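Local coordinates for protein ubiquitin-conjugating ligase MGC351130 (Homo sapiens, PDB 1YRV) that catalyses the covalent attachment of ubiquitin to other proteins as an E2 enzyme, represented here by its UBC catalytic core, at residues S65-L70 with T161-F166; F96-D101 with E147-L152; E56-G61 with V71-I76. All coordinates share one frame; numbering follows the deposited sequence.

Contact 1 of 3, residues S65-L70 with T161-F166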
# COMPACT_ATOMS: atom_id res chain seq x y z
N SER A 65 15.53 -4.79 -5.61
CA SER A 65 15.33 -4.32 -4.25
C SER A 65 15.35 -5.54 -3.34
O SER A 65 15.20 -6.69 -3.79
CB SER A 65 13.97 -3.59 -4.12
OG SER A 65 12.88 -4.50 -4.26
N VAL A 66 15.53 -5.29 -2.06
CA VAL A 66 15.55 -6.35 -1.08
C VAL A 66 14.34 -7.28 -1.19
O VAL A 66 14.45 -8.49 -0.91
CB VAL A 66 15.61 -5.79 0.32
CG1 VAL A 66 15.86 -6.91 1.28
CG2 VAL A 66 16.71 -4.75 0.40
N TRP A 67 13.20 -6.74 -1.61
CA TRP A 67 11.97 -7.53 -1.73
C TRP A 67 11.75 -8.14 -3.10
O TRP A 67 10.62 -8.50 -3.42
CB TRP A 67 10.75 -6.69 -1.37
CG TRP A 67 10.68 -6.36 0.07
CD1 TRP A 67 9.94 -7.00 1.05
CD2 TRP A 67 11.44 -5.36 0.73
NE1 TRP A 67 10.21 -6.43 2.27
CE2 TRP A 67 11.12 -5.43 2.10
CE3 TRP A 67 12.36 -4.40 0.29
CZ2 TRP A 67 11.69 -4.58 3.04
CZ3 TRP A 67 12.94 -3.54 1.23
CH2 TRP A 67 12.59 -3.65 2.59
N GLN A 68 12.81 -8.25 -3.89
CA GLN A 68 12.68 -8.85 -5.21
C GLN A 68 12.18 -10.28 -5.08
O GLN A 68 12.78 -11.10 -4.39
CB GLN A 68 14.02 -8.82 -5.95
CG GLN A 68 14.24 -7.55 -6.76
CD GLN A 68 14.95 -7.80 -8.07
OE1 GLN A 68 16.14 -8.09 -8.11
NE2 GLN A 68 14.21 -7.71 -9.17
N GLY A 69 11.06 -10.56 -5.74
CA GLY A 69 10.49 -11.90 -5.67
C GLY A 69 9.44 -12.03 -4.58
O GLY A 69 8.75 -13.04 -4.48
N LEU A 70 9.32 -11.00 -3.75
CA LEU A 70 8.35 -11.01 -2.67
C LEU A 70 7.05 -10.30 -3.09
O LEU A 70 6.98 -9.66 -4.14
CB LEU A 70 8.97 -10.36 -1.44
CG LEU A 70 10.06 -11.26 -0.84
CD1 LEU A 70 11.01 -10.51 0.09
CD2 LEU A 70 9.36 -12.38 -0.11
N THR A 161 17.02 -13.40 4.05
CA THR A 161 16.83 -14.74 4.58
C THR A 161 15.68 -14.74 5.57
O THR A 161 14.87 -15.66 5.59
CB THR A 161 18.09 -15.23 5.29
OG1 THR A 161 19.08 -15.55 4.31
CG2 THR A 161 17.78 -16.46 6.13
N ILE A 162 15.63 -13.70 6.38
CA ILE A 162 14.59 -13.55 7.38
C ILE A 162 13.23 -13.36 6.71
O ILE A 162 12.23 -13.96 7.12
CB ILE A 162 14.90 -12.36 8.32
CG1 ILE A 162 16.19 -12.66 9.09
CG2 ILE A 162 13.75 -12.12 9.29
CD1 ILE A 162 16.62 -11.60 10.06
N LEU A 163 13.20 -12.53 5.67
CA LEU A 163 11.96 -12.32 4.95
C LEU A 163 11.42 -13.66 4.47
O LEU A 163 10.27 -14.00 4.73
CB LEU A 163 12.19 -11.40 3.75
CG LEU A 163 12.51 -9.96 4.12
CD1 LEU A 163 12.55 -9.13 2.86
CD2 LEU A 163 11.45 -9.42 5.09
N ARG A 164 12.25 -14.43 3.77
CA ARG A 164 11.86 -15.75 3.24
C ARG A 164 11.30 -16.61 4.38
O ARG A 164 10.30 -17.31 4.22
CB ARG A 164 13.06 -16.49 2.63
CG ARG A 164 14.02 -15.64 1.78
CD ARG A 164 13.52 -15.38 0.36
NE ARG A 164 14.51 -14.62 -0.41
CZ ARG A 164 14.37 -14.27 -1.69
NH1 ARG A 164 13.27 -14.60 -2.35
NH2 ARG A 164 15.32 -13.58 -2.30
N LEU A 165 11.97 -16.56 5.52
CA LEU A 165 11.54 -17.32 6.68
C LEU A 165 10.15 -16.88 7.13
O LEU A 165 9.39 -17.68 7.65
CB LEU A 165 12.55 -17.15 7.82
CG LEU A 165 13.57 -18.28 8.00
CD1 LEU A 165 12.86 -19.50 8.54
CD2 LEU A 165 14.29 -18.59 6.69
N PHE A 166 9.83 -15.61 6.91
CA PHE A 166 8.53 -15.06 7.29
C PHE A 166 7.45 -15.37 6.27
O PHE A 166 6.26 -15.12 6.50
CB PHE A 166 8.64 -13.55 7.48
CG PHE A 166 8.97 -13.15 8.88
CD1 PHE A 166 7.97 -13.05 9.84
CD2 PHE A 166 10.29 -12.90 9.25
CE1 PHE A 166 8.28 -12.70 11.15
CE2 PHE A 166 10.61 -12.55 10.56
CZ PHE A 166 9.60 -12.45 11.51

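Contact 2 of 3, residues F96-D101 with E147-L152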
# COMPACT_ATOMS: atom_id res chain seq x y z
N PHE A 96 8.14 -7.99 8.58
CA PHE A 96 9.37 -7.56 9.25
C PHE A 96 9.90 -6.48 8.30
O PHE A 96 10.64 -6.78 7.35
CB PHE A 96 10.36 -8.71 9.36
CG PHE A 96 11.57 -8.39 10.18
CD1 PHE A 96 12.84 -8.48 9.64
CD2 PHE A 96 11.43 -8.04 11.52
CE1 PHE A 96 13.97 -8.24 10.43
CE2 PHE A 96 12.56 -7.79 12.31
CZ PHE A 96 13.82 -7.89 11.78
N HIS A 97 9.53 -5.23 8.54
CA HIS A 97 9.87 -4.15 7.64
C HIS A 97 10.18 -2.90 8.43
O HIS A 97 9.52 -2.60 9.40
CB HIS A 97 8.67 -3.94 6.69
CG HIS A 97 8.94 -2.99 5.56
ND1 HIS A 97 9.25 -1.67 5.78
CD2 HIS A 97 8.98 -3.19 4.23
CE1 HIS A 97 9.50 -1.09 4.62
NE2 HIS A 97 9.34 -1.98 3.66
N PRO A 98 11.22 -2.17 8.04
CA PRO A 98 11.65 -0.95 8.72
C PRO A 98 10.59 0.15 8.86
O PRO A 98 10.60 0.89 9.84
CB PRO A 98 12.83 -0.47 7.87
CG PRO A 98 13.34 -1.75 7.25
CD PRO A 98 12.07 -2.45 6.88
N ASN A 99 9.67 0.26 7.90
CA ASN A 99 8.68 1.32 7.97
C ASN A 99 7.25 0.88 8.26
O ASN A 99 6.35 1.71 8.29
CB ASN A 99 8.72 2.13 6.68
CG ASN A 99 10.13 2.60 6.35
OD1 ASN A 99 10.59 2.43 5.22
ND2 ASN A 99 10.82 3.17 7.32
N VAL A 100 7.05 -0.41 8.50
CA VAL A 100 5.71 -0.89 8.80
C VAL A 100 5.57 -1.01 10.31
O VAL A 100 6.38 -1.66 10.97
CB VAL A 100 5.44 -2.25 8.13
CG1 VAL A 100 4.04 -2.71 8.42
CG2 VAL A 100 5.66 -2.13 6.63
N ASP A 101 4.56 -0.34 10.85
CA ASP A 101 4.32 -0.38 12.28
C ASP A 101 4.19 -1.83 12.69
O ASP A 101 3.23 -2.51 12.32
CB ASP A 101 3.03 0.34 12.63
CG ASP A 101 2.96 0.70 14.09
OD1 ASP A 101 3.29 1.87 14.41
OD2 ASP A 101 2.61 -0.17 14.92
N GLU A 147 14.83 -3.16 14.70
CA GLU A 147 15.55 -4.38 14.41
C GLU A 147 15.59 -4.67 12.93
O GLU A 147 16.61 -5.10 12.41
CB GLU A 147 14.92 -5.57 15.14
CG GLU A 147 15.12 -5.51 16.63
CD GLU A 147 14.32 -4.41 17.28
OE1 GLU A 147 13.08 -4.55 17.36
OE2 GLU A 147 14.94 -3.40 17.68
N ALA A 148 14.48 -4.43 12.25
CA ALA A 148 14.41 -4.68 10.82
C ALA A 148 15.41 -3.80 10.09
O ALA A 148 16.17 -4.26 9.23
CB ALA A 148 12.96 -4.42 10.30
N ALA A 149 15.40 -2.51 10.43
CA ALA A 149 16.30 -1.53 9.80
C ALA A 149 17.76 -1.91 10.06
O ALA A 149 18.60 -2.01 9.14
CB ALA A 149 16.01 -0.13 10.35
N ARG A 150 18.05 -2.11 11.34
CA ARG A 150 19.38 -2.50 11.76
C ARG A 150 19.90 -3.70 10.92
O ARG A 150 20.95 -3.63 10.31
CB ARG A 150 19.33 -2.85 13.24
CG ARG A 150 20.63 -3.23 13.83
CD ARG A 150 20.51 -3.10 15.32
NE ARG A 150 19.71 -4.17 15.92
CZ ARG A 150 19.53 -4.27 17.23
NH1 ARG A 150 20.09 -3.37 18.05
NH2 ARG A 150 18.88 -5.31 17.75
N ILE A 151 19.14 -4.79 10.88
CA ILE A 151 19.57 -5.97 10.12
C ILE A 151 19.70 -5.70 8.64
O ILE A 151 20.53 -6.31 7.94
CB ILE A 151 18.59 -7.13 10.29
CG1 ILE A 151 18.80 -7.74 11.67
CG2 ILE A 151 18.79 -8.16 9.16
CD1 ILE A 151 17.84 -8.86 11.98
N LEU A 152 18.84 -4.81 8.15
CA LEU A 152 18.84 -4.45 6.74
C LEU A 152 20.14 -3.75 6.41
O LEU A 152 20.81 -4.09 5.43
CB LEU A 152 17.65 -3.53 6.45
CG LEU A 152 17.59 -2.89 5.07
CD1 LEU A 152 17.87 -3.93 3.99
CD2 LEU A 152 16.20 -2.27 4.87

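Contact 3 of 3, residues E56-G61 with V71-I76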
# COMPACT_ATOMS: atom_id res chain seq x y z
N GLU A 56 -8.57 -5.46 -1.71
CA GLU A 56 -7.56 -6.44 -1.40
C GLU A 56 -6.49 -6.31 -2.47
O GLU A 56 -6.75 -6.46 -3.67
CB GLU A 56 -8.16 -7.83 -1.39
CG GLU A 56 -8.84 -8.16 -0.09
CD GLU A 56 -9.38 -9.58 -0.07
OE1 GLU A 56 -10.04 -9.96 0.93
OE2 GLU A 56 -9.15 -10.31 -1.05
N VAL A 57 -5.28 -6.02 -2.03
CA VAL A 57 -4.21 -5.83 -2.98
C VAL A 57 -2.93 -6.62 -2.73
O VAL A 57 -2.58 -6.93 -1.60
CB VAL A 57 -3.82 -4.33 -3.10
CG1 VAL A 57 -5.05 -3.46 -3.00
CG2 VAL A 57 -2.81 -3.95 -2.06
N GLU A 58 -2.26 -6.91 -3.83
CA GLU A 58 -0.98 -7.62 -3.86
C GLU A 58 -0.02 -6.85 -4.77
O GLU A 58 -0.31 -6.63 -5.95
CB GLU A 58 -1.16 -9.04 -4.38
CG GLU A 58 -1.71 -9.97 -3.31
CD GLU A 58 -1.47 -11.46 -3.61
OE1 GLU A 58 -0.40 -11.80 -4.20
OE2 GLU A 58 -2.33 -12.29 -3.22
N ILE A 59 1.11 -6.44 -4.20
CA ILE A 59 2.10 -5.70 -4.95
C ILE A 59 3.43 -6.43 -4.92
O ILE A 59 3.96 -6.71 -3.85
CB ILE A 59 2.30 -4.30 -4.38
CG1 ILE A 59 0.97 -3.58 -4.24
CG2 ILE A 59 3.17 -3.49 -5.33
CD1 ILE A 59 1.08 -2.24 -3.52
N GLU A 60 3.96 -6.76 -6.10
CA GLU A 60 5.24 -7.47 -6.15
C GLU A 60 6.40 -6.55 -5.74
O GLU A 60 6.36 -5.33 -5.98
CB GLU A 60 5.48 -8.03 -7.55
CG GLU A 60 4.55 -9.18 -7.91
CD GLU A 60 4.78 -9.73 -9.33
OE1 GLU A 60 5.56 -9.10 -10.09
OE2 GLU A 60 4.17 -10.78 -9.68
N GLY A 61 7.40 -7.16 -5.10
CA GLY A 61 8.56 -6.42 -4.66
C GLY A 61 9.23 -5.72 -5.82
O GLY A 61 9.34 -6.28 -6.90
N VAL A 71 6.02 -10.42 -2.25
CA VAL A 71 4.72 -9.82 -2.55
C VAL A 71 4.08 -9.18 -1.33
O VAL A 71 3.89 -9.83 -0.31
CB VAL A 71 3.76 -10.88 -3.11
CG1 VAL A 71 2.40 -10.26 -3.41
CG2 VAL A 71 4.33 -11.46 -4.40
N PHE A 72 3.73 -7.89 -1.43
CA PHE A 72 3.09 -7.20 -0.32
C PHE A 72 1.59 -7.42 -0.45
O PHE A 72 0.97 -7.04 -1.45
CB PHE A 72 3.41 -5.70 -0.36
CG PHE A 72 4.90 -5.38 -0.44
CD1 PHE A 72 5.75 -5.63 0.63
CD2 PHE A 72 5.42 -4.77 -1.57
CE1 PHE A 72 7.13 -5.25 0.58
CE2 PHE A 72 6.78 -4.39 -1.62
CZ PHE A 72 7.63 -4.64 -0.55
N GLN A 73 1.01 -8.08 0.55
CA GLN A 73 -0.43 -8.33 0.57
C GLN A 73 -1.06 -7.35 1.55
O GLN A 73 -0.84 -7.44 2.75
CB GLN A 73 -0.71 -9.75 1.00
CG GLN A 73 -0.29 -10.74 -0.03
CD GLN A 73 -0.30 -12.13 0.52
OE1 GLN A 73 0.50 -12.46 1.39
NE2 GLN A 73 -1.23 -12.96 0.04
N LEU A 74 -1.85 -6.42 1.02
CA LEU A 74 -2.45 -5.38 1.82
C LEU A 74 -3.96 -5.27 1.64
O LEU A 74 -4.55 -5.93 0.78
CB LEU A 74 -1.85 -4.05 1.37
CG LEU A 74 -0.34 -4.00 1.18
CD1 LEU A 74 0.03 -3.08 0.02
CD2 LEU A 74 0.30 -3.56 2.46
N THR A 75 -4.57 -4.45 2.48
CA THR A 75 -5.98 -4.13 2.33
C THR A 75 -5.96 -2.60 2.32
O THR A 75 -5.16 -1.96 3.03
CB THR A 75 -6.91 -4.60 3.49
OG1 THR A 75 -6.53 -3.96 4.70
CG2 THR A 75 -6.88 -6.09 3.65
N ILE A 76 -6.83 -2.01 1.50
CA ILE A 76 -6.91 -0.55 1.42
C ILE A 76 -8.36 -0.14 1.70
O ILE A 76 -9.28 -0.54 0.98
CB ILE A 76 -6.48 -0.04 0.02
CG1 ILE A 76 -5.04 -0.50 -0.26
CG2 ILE A 76 -6.62 1.47 -0.07
CD1 ILE A 76 -4.47 0.05 -1.53

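Contact 1 of 3, residues S65-L70 with T161-F166
The carbonyl O of Trp67 accepts a hydrogen bond from Leu70 N at 2.8 Å, closing a type II turn; Leu70 points toward the facing helix, while Trp67 starts away from it and brings only its indole back to Leu163. Gly69, with no side chain, takes the third position at phi 94° and psi -9° without strain. Leu163 CD1 does most of the touching, over one face of the Trp67 indole, displaced toward the rim, 3.6 Å from NE1, in a CH-pi contact with the five-membered ring. The same methyl meets Leu70 CD1 at 3.5 Å, a tight carbon pair, and the two leucines cross at about a right angle. A branched leucine suits this place, one methyl lying over the indole face and against Leu70 together; Val66 CG1 stands more loosely, 4.3 Å from Leu163 CD1. At the exposed rim Arg164 bends at chi2 (-80°), bringing its guanidinium obliquely toward the turn; NH1, 4.1 Å from Gln68 O, is too far for a hydrogen bond. The loop, between strands 54-60 and 71-77, packs on helix 156-166, with Val66 also reaching Leu152 of helix 146-153 and Trp67 meeting Phe72 of the sheet.

Contact 2 of 3, residues F96-D101 with E147-L152
Ala148 sets its CB squarely over the Phe96 ring, 3.8 Å from the centroid and only 7° off the ring normal, a textbook CH-pi contact. Phe96 arrives there because its CG lies anti to the backbone N (chi1 -173°), carrying the ring across the helix, its face against Ala148, so that CZ comes within 3.4 Å of Ala148 CA. A small side chain suits position 148, since the ring lies almost on the helix backbone. Ile151, one turn further, offers CD1 to the ring edge at 4.1 Å from Phe96 CZ. Ala148 CB also abuts the peptide before Pro98, 3.6 Å from Pro98 N, while His97 points its own CB away from the helix. His97, Pro98 and Asn99 make up the His-Pro-Asn motif of E2 enzymes, whose asparagine, as in relatives, probably helps transfer of ubiquitin from the thioester to a lysine or shapes the loop beside it. The His97 ring is held at both nitrogens: ND1 accepts Asn99 N at 2.9 Å, virtually in the ring plane, and NE2 bonds to Leu135 O, which fixes the ring's rotation. Pro98, rigid and compact, lies against the helix with its CB 4.0 Å from Ala149 CB. Leu152, its CG swung anti to N (chi1 172°), brings CD2 to 3.8 Å from Pro98 CG, the two side chains crossing at about a right angle.

Contact 3 of 3, residues E56-G61 with V71-I76
Val57 and Leu74 meet at the apolar centre of an antiparallel beta hairpin, strands 54-60 and 71-77, the inner pair of the four-stranded UBC sheet. Val57 CG2 rests 3.6 Å from Leu74 CB and equally close to its CD1; with chi1, measured to CG1, at -37°, CG2 falls between the backbone N and the carbonyl carbon. The other branch, CG1, touches Ile76 CD1 at 3.8 Å. Ile59 continues the row, its CD1 meeting Leu74 CD1 at 3.8 Å, and Phe72 follows, its ring slanting past the backbone of Glu60 and Gly61. Branched and aromatic residues suit this face because helix 124-135 packs over it, Leu131 on Ile59 and Leu135 on Phe72. Between the strands, whose directions differ by 163°, the hydrogen-bonded pairs Val57-Leu74 and Ile59-Phe72 each give two nearly straight bonds, the shortest from Phe72 N to Ile59 O at 2.7 Å. The carbonyl oxygens also draw alpha hydrogens from the intervening residues, as where Glu58 CA lies 3.2 Å from Phe72 O. The other face of the sheet carries Glu56, Glu58, Glu60, Gln73 and Thr75, whose polar ends suit a more exposed surface. Val71 is its aliphatic member, CG1 lying 3.3 Å from Glu58 OE1 and CG2 packing loosely by Glu60 CG. Here Glu58 and Gln73 run side by side, pointing the same way, and their carbon stems pack with CG to CG at 3.7 Å. At their ends the carboxylate and amide planes are turned 73° apart, with Glu58 OE2 3.5 Å from Gln73 NE2.

Contact 1 joins the other two. Toward contact 2, Trp67 CZ2 packs 3.3 Å from His97 CD2, and Ile162 CD1 lies 3.6 Å from Ile151 CD1 where the consecutive helices 146-153 and 156-166 meet; the two contact centres are 12 Å apart. Toward contact 3, Leu70 O stands 2.7 Å from Gly61 N, a probable hydrogen bond that carries the hairpin into its loop. Contacts 2 and 3 do not touch, their nearest atoms being about 5 Å apart. Contact 2 comes nearer to the predicted thioester cysteine, Cys108: the His97 side chain is about 8 Å from that of Cys108, against about 12 Å for Leu74.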